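Local structure of protein synthesis inhibitor I (Hordeum vulgare, 4FBA) at residues Asp121-Thr126 with Ala166-Leu171. The protein belongs to the ribosome-inactivating protein family, whose members block protein synthesis, and is seen here with adenine bound. The protein carries 3 engineered substitutions. Sequence-based numbering, arbitrary orientation.
Sequences DLLGDT and AVTTLL. With ADE (adenine), chain E.
L122 meets V167, T168 and L171 where the short helix 119-123 of this ribosome-inactivating protein lies against the long helix 157-179, a worked example of how one buried leucine can join a brief helical turn to a central helix. L122 is aimed toward the long helix, and the CA atoms of L122 and T168, the nearest pair, are 6.6 Å apart. CB of L122 rests 3.3 Å from OG1 of T168, the two side chains running past each other in opposite senses. That hydroxyl turns back to its own helix: with OG1 anti to the carbonyl carbon (chi1 -57°), it hydrogen-bonds to the carbonyl O of R164 one turn earlier, so this buried polar atom is satisfied while its flank lies on the leucine. A water joins the two helices here, donating to O of L122 at 3.3 Å and, weakly, to OG1 of T168. Farther out, chi2 of 170° sets CD1 of L122 anti to CA, which carries this methyl to CG1 of V167 at 3.9 Å and CD1 of L171 at 3.6 Å; F115 also packs on this leucine. Next comes L123, which leaves the backbone alongside the contact but swings its end inward: CD2 lies 4.1 Å from CG2 of T168, the methyl that shares CB with the hydroxyl. At G124 the chain leaves helical geometry with positive phi (100°). Past this glycine it runs on to T126, whose O accepts a hydrogen bond from ND2 of N212. The apolar layer ends at the bound adenine: both L171 methyls lie over one face of the base, CD1 3.6 Å from C5 and CD2 3.4 Å from N1.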
ATOM      1  N   ASP A 121       5.152   2.783  15.235  1.00 27.16           N
ATOM      2  CA  ASP A 121       6.009   1.653  15.595  1.00 28.82           C
ATOM      3  C   ASP A 121       7.354   1.708  14.883  1.00 32.21           C
ATOM      4  O   ASP A 121       8.396   1.478  15.495  1.00 29.38           O
ATOM      5  CB  ASP A 121       5.334   0.322  15.247  1.00 26.74           C
ATOM      6  CG  ASP A 121       4.057   0.082  16.029  1.00 36.49           C
ATOM      7  OD1 ASP A 121       3.960   0.539  17.191  1.00 35.14           O
ATOM      8  OD2 ASP A 121       3.148  -0.573  15.469  1.00 30.67           O
ATOM      9  N   LEU A 122       7.322   2.005  13.584  1.00 23.03           N
ATOM     10  CA  LEU A 122       8.516   1.945  12.743  1.00 26.15           C
ATOM     11  C   LEU A 122       9.434   3.155  12.874  1.00 27.36           C
ATOM     12  O   LEU A 122      10.654   3.010  12.822  1.00 28.93           O
ATOM     13  CB  LEU A 122       8.114   1.771  11.276  1.00 23.00           C
ATOM     14  CG  LEU A 122       7.274   0.522  11.031  1.00 25.92           C
ATOM     15  CD1 LEU A 122       6.691   0.519   9.630  1.00 27.70           C
ATOM     16  CD2 LEU A 122       8.132  -0.710  11.259  1.00 24.81           C
ATOM     17  N   LEU A 123       8.840   4.336  13.047  1.00 28.20           N
ATOM     18  CA  LEU A 123       9.562   5.615  13.012  1.00 33.37           C
ATOM     19  C   LEU A 123       9.563   6.377  14.337  1.00 38.04           C
ATOM     20  O   LEU A 123      10.434   7.220  14.572  1.00 41.68           O
ATOM     21  CB  LEU A 123       8.935   6.534  11.962  1.00 30.01           C
ATOM     22  CG  LEU A 123       9.064   6.125  10.502  1.00 31.08           C
ATOM     23  CD1 LEU A 123       8.211   7.024   9.623  1.00 33.39           C
ATOM     24  CD2 LEU A 123      10.511   6.204  10.085  1.00 36.21           C
ATOM     25  N   GLY A 124       8.572   6.107  15.181  1.00 37.53           N
ATOM     26  CA  GLY A 124       8.354   6.895  16.385  1.00 36.47           C
ATOM     27  C   GLY A 124       7.240   7.915  16.201  1.00 43.23           C
ATOM     28  O   GLY A 124       6.650   8.375  17.180  1.00 48.62           O
ATOM     29  N   ASP A 125       6.934   8.247  14.946  1.00 46.23           N
ATOM     30  CA  ASP A 125       6.038   9.362  14.633  1.00 51.20           C
ATOM     31  C   ASP A 125       5.738   9.438  13.126  1.00 50.87           C
ATOM     32  O   ASP A 125       6.659   9.376  12.310  1.00 49.52           O
ATOM     33  CB  ASP A 125       6.698  10.661  15.110  1.00 52.16           C
ATOM     34  CG  ASP A 125       5.866  11.895  14.822  1.00 60.98           C
ATOM     35  OD1 ASP A 125       4.640  11.774  14.595  1.00 55.64           O
ATOM     36  OD2 ASP A 125       6.456  12.996  14.845  1.00 64.32           O
ATOM     37  N   THR A 126       4.462   9.586  12.759  1.00 44.47           N
ATOM     38  CA  THR A 126       4.074   9.720  11.347  1.00 46.38           C
ATOM     39  C   THR A 126       4.588  11.006  10.701  1.00 51.32           C
ATOM     40  O   THR A 126       4.292  11.274   9.533  1.00 45.23           O
ATOM     41  CB  THR A 126       2.536   9.655  11.134  1.00 53.23           C
ATOM     42  OG1 THR A 126       1.876  10.516  12.072  1.00 56.85           O
ATOM     43  CG2 THR A 126       2.017   8.240  11.300  1.00 44.72           C
ATOM     44  N   ALA A 166      13.901  -0.786   6.794  1.00 23.95           N
ATOM     45  CA  ALA A 166      13.609  -1.534   5.562  1.00 23.81           C
ATOM     46  C   ALA A 166      12.109  -1.651   5.298  1.00 24.89           C
ATOM     47  O   ALA A 166      11.649  -1.430   4.177  1.00 20.43           O
ATOM     48  CB  ALA A 166      14.248  -2.916   5.600  1.00 24.17           C
ATOM     49  N   VAL A 167      11.345  -2.016   6.327  1.00 22.86           N
ATOM     50  CA  VAL A 167       9.893  -2.096   6.212  1.00 22.56           C
ATOM     51  C   VAL A 167       9.303  -0.728   5.857  1.00 25.06           C
ATOM     52  O   VAL A 167       8.404  -0.629   5.013  1.00 22.12           O
ATOM     53  CB  VAL A 167       9.243  -2.665   7.506  1.00 22.22           C
ATOM     54  CG1 VAL A 167       7.724  -2.528   7.462  1.00 24.93           C
ATOM     55  CG2 VAL A 167       9.632  -4.125   7.702  1.00 20.33           C
ATOM     56  N   THR A 168       9.826   0.332   6.468  1.00 20.66           N
ATOM     57  CA  THR A 168       9.325   1.676   6.183  1.00 20.43           C
ATOM     58  C   THR A 168       9.546   2.045   4.716  1.00 23.50           C
ATOM     59  O   THR A 168       8.670   2.623   4.065  1.00 20.36           O
ATOM     60  CB  THR A 168       9.982   2.732   7.071  1.00 28.11           C
ATOM     61  OG1 THR A 168       9.777   2.395   8.455  1.00 23.85           O
ATOM     62  CG2 THR A 168       9.387   4.106   6.779  1.00 23.00           C
ATOM     63  N   THR A 169      10.720   1.691   4.204  1.00 21.80           N
ATOM     64  CA  THR A 169      11.081   1.956   2.810  1.00 22.19           C
ATOM     65  C   THR A 169      10.119   1.262   1.845  1.00 23.44           C
ATOM     66  O   THR A 169       9.664   1.869   0.881  1.00 18.95           O
ATOM     67  CB  THR A 169      12.525   1.495   2.517  1.00 25.82           C
ATOM     68  OG1 THR A 169      13.446   2.248   3.324  1.00 22.24           O
ATOM     69  CG2 THR A 169      12.868   1.693   1.049  1.00 23.81           C
ATOM     70  N   LEU A 170       9.806  -0.008   2.111  1.00 21.00           N
ATOM     71  CA  LEU A 170       8.873  -0.757   1.276  1.00 24.31           C
ATOM     72  C   LEU A 170       7.436  -0.240   1.369  1.00 24.64           C
ATOM     73  O   LEU A 170       6.711  -0.224   0.366  1.00 20.32           O
ATOM     74  CB  LEU A 170       8.906  -2.248   1.622  1.00 18.68           C
ATOM     75  CG  LEU A 170      10.256  -2.957   1.484  1.00 16.78           C
ATOM     76  CD1 LEU A 170      10.087  -4.469   1.582  1.00 23.48           C
ATOM     77  CD2 LEU A 170      10.920  -2.596   0.171  1.00 26.45           C
ATOM     78  N   LEU A 171       7.015   0.169   2.564  1.00 17.71           N
ATOM     79  CA  LEU A 171       5.667   0.712   2.733  1.00 19.52           C
ATOM     80  C   LEU A 171       5.479   1.918   1.816  1.00 20.58           C
ATOM     81  O   LEU A 171       4.463   2.039   1.132  1.00 18.45           O
ATOM     82  CB  LEU A 171       5.433   1.136   4.182  1.00 19.57           C
ATOM     83  CG  LEU A 171       5.153   0.008   5.178  1.00 20.82           C
ATOM     84  CD1 LEU A 171       4.840   0.589   6.554  1.00 19.36           C
ATOM     85  CD2 LEU A 171       4.003  -0.857   4.692  1.00 18.29           C
TER
HETATM   86  N9  ADE E 301       0.858   2.561   7.014  1.00 23.18           N
HETATM   87  C8  ADE E 301       1.500   2.370   8.199  1.00 25.35           C
HETATM   88  N7  ADE E 301       1.796   1.116   8.433  1.00 24.97           N
HETATM   89  C5  ADE E 301       1.332   0.430   7.320  1.00 21.21           C
HETATM   90  C6  ADE E 301       1.340  -0.935   6.959  1.00 20.82           C
HETATM   91  N6  ADE E 301       1.869  -1.908   7.713  1.00 22.25           N
HETATM   92  N1  ADE E 301       0.779  -1.265   5.776  1.00 16.61           N
HETATM   93  C2  ADE E 301       0.249  -0.296   5.014  1.00 20.89           C
HETATM   94  N3  ADE E 301       0.181   1.015   5.251  1.00 21.81           N
HETATM   95  C4  ADE E 301       0.744   1.315   6.435  1.00 19.75           C
HETATM   96  O   HOH W   1      12.419   3.646  10.111  1.00 38.80           O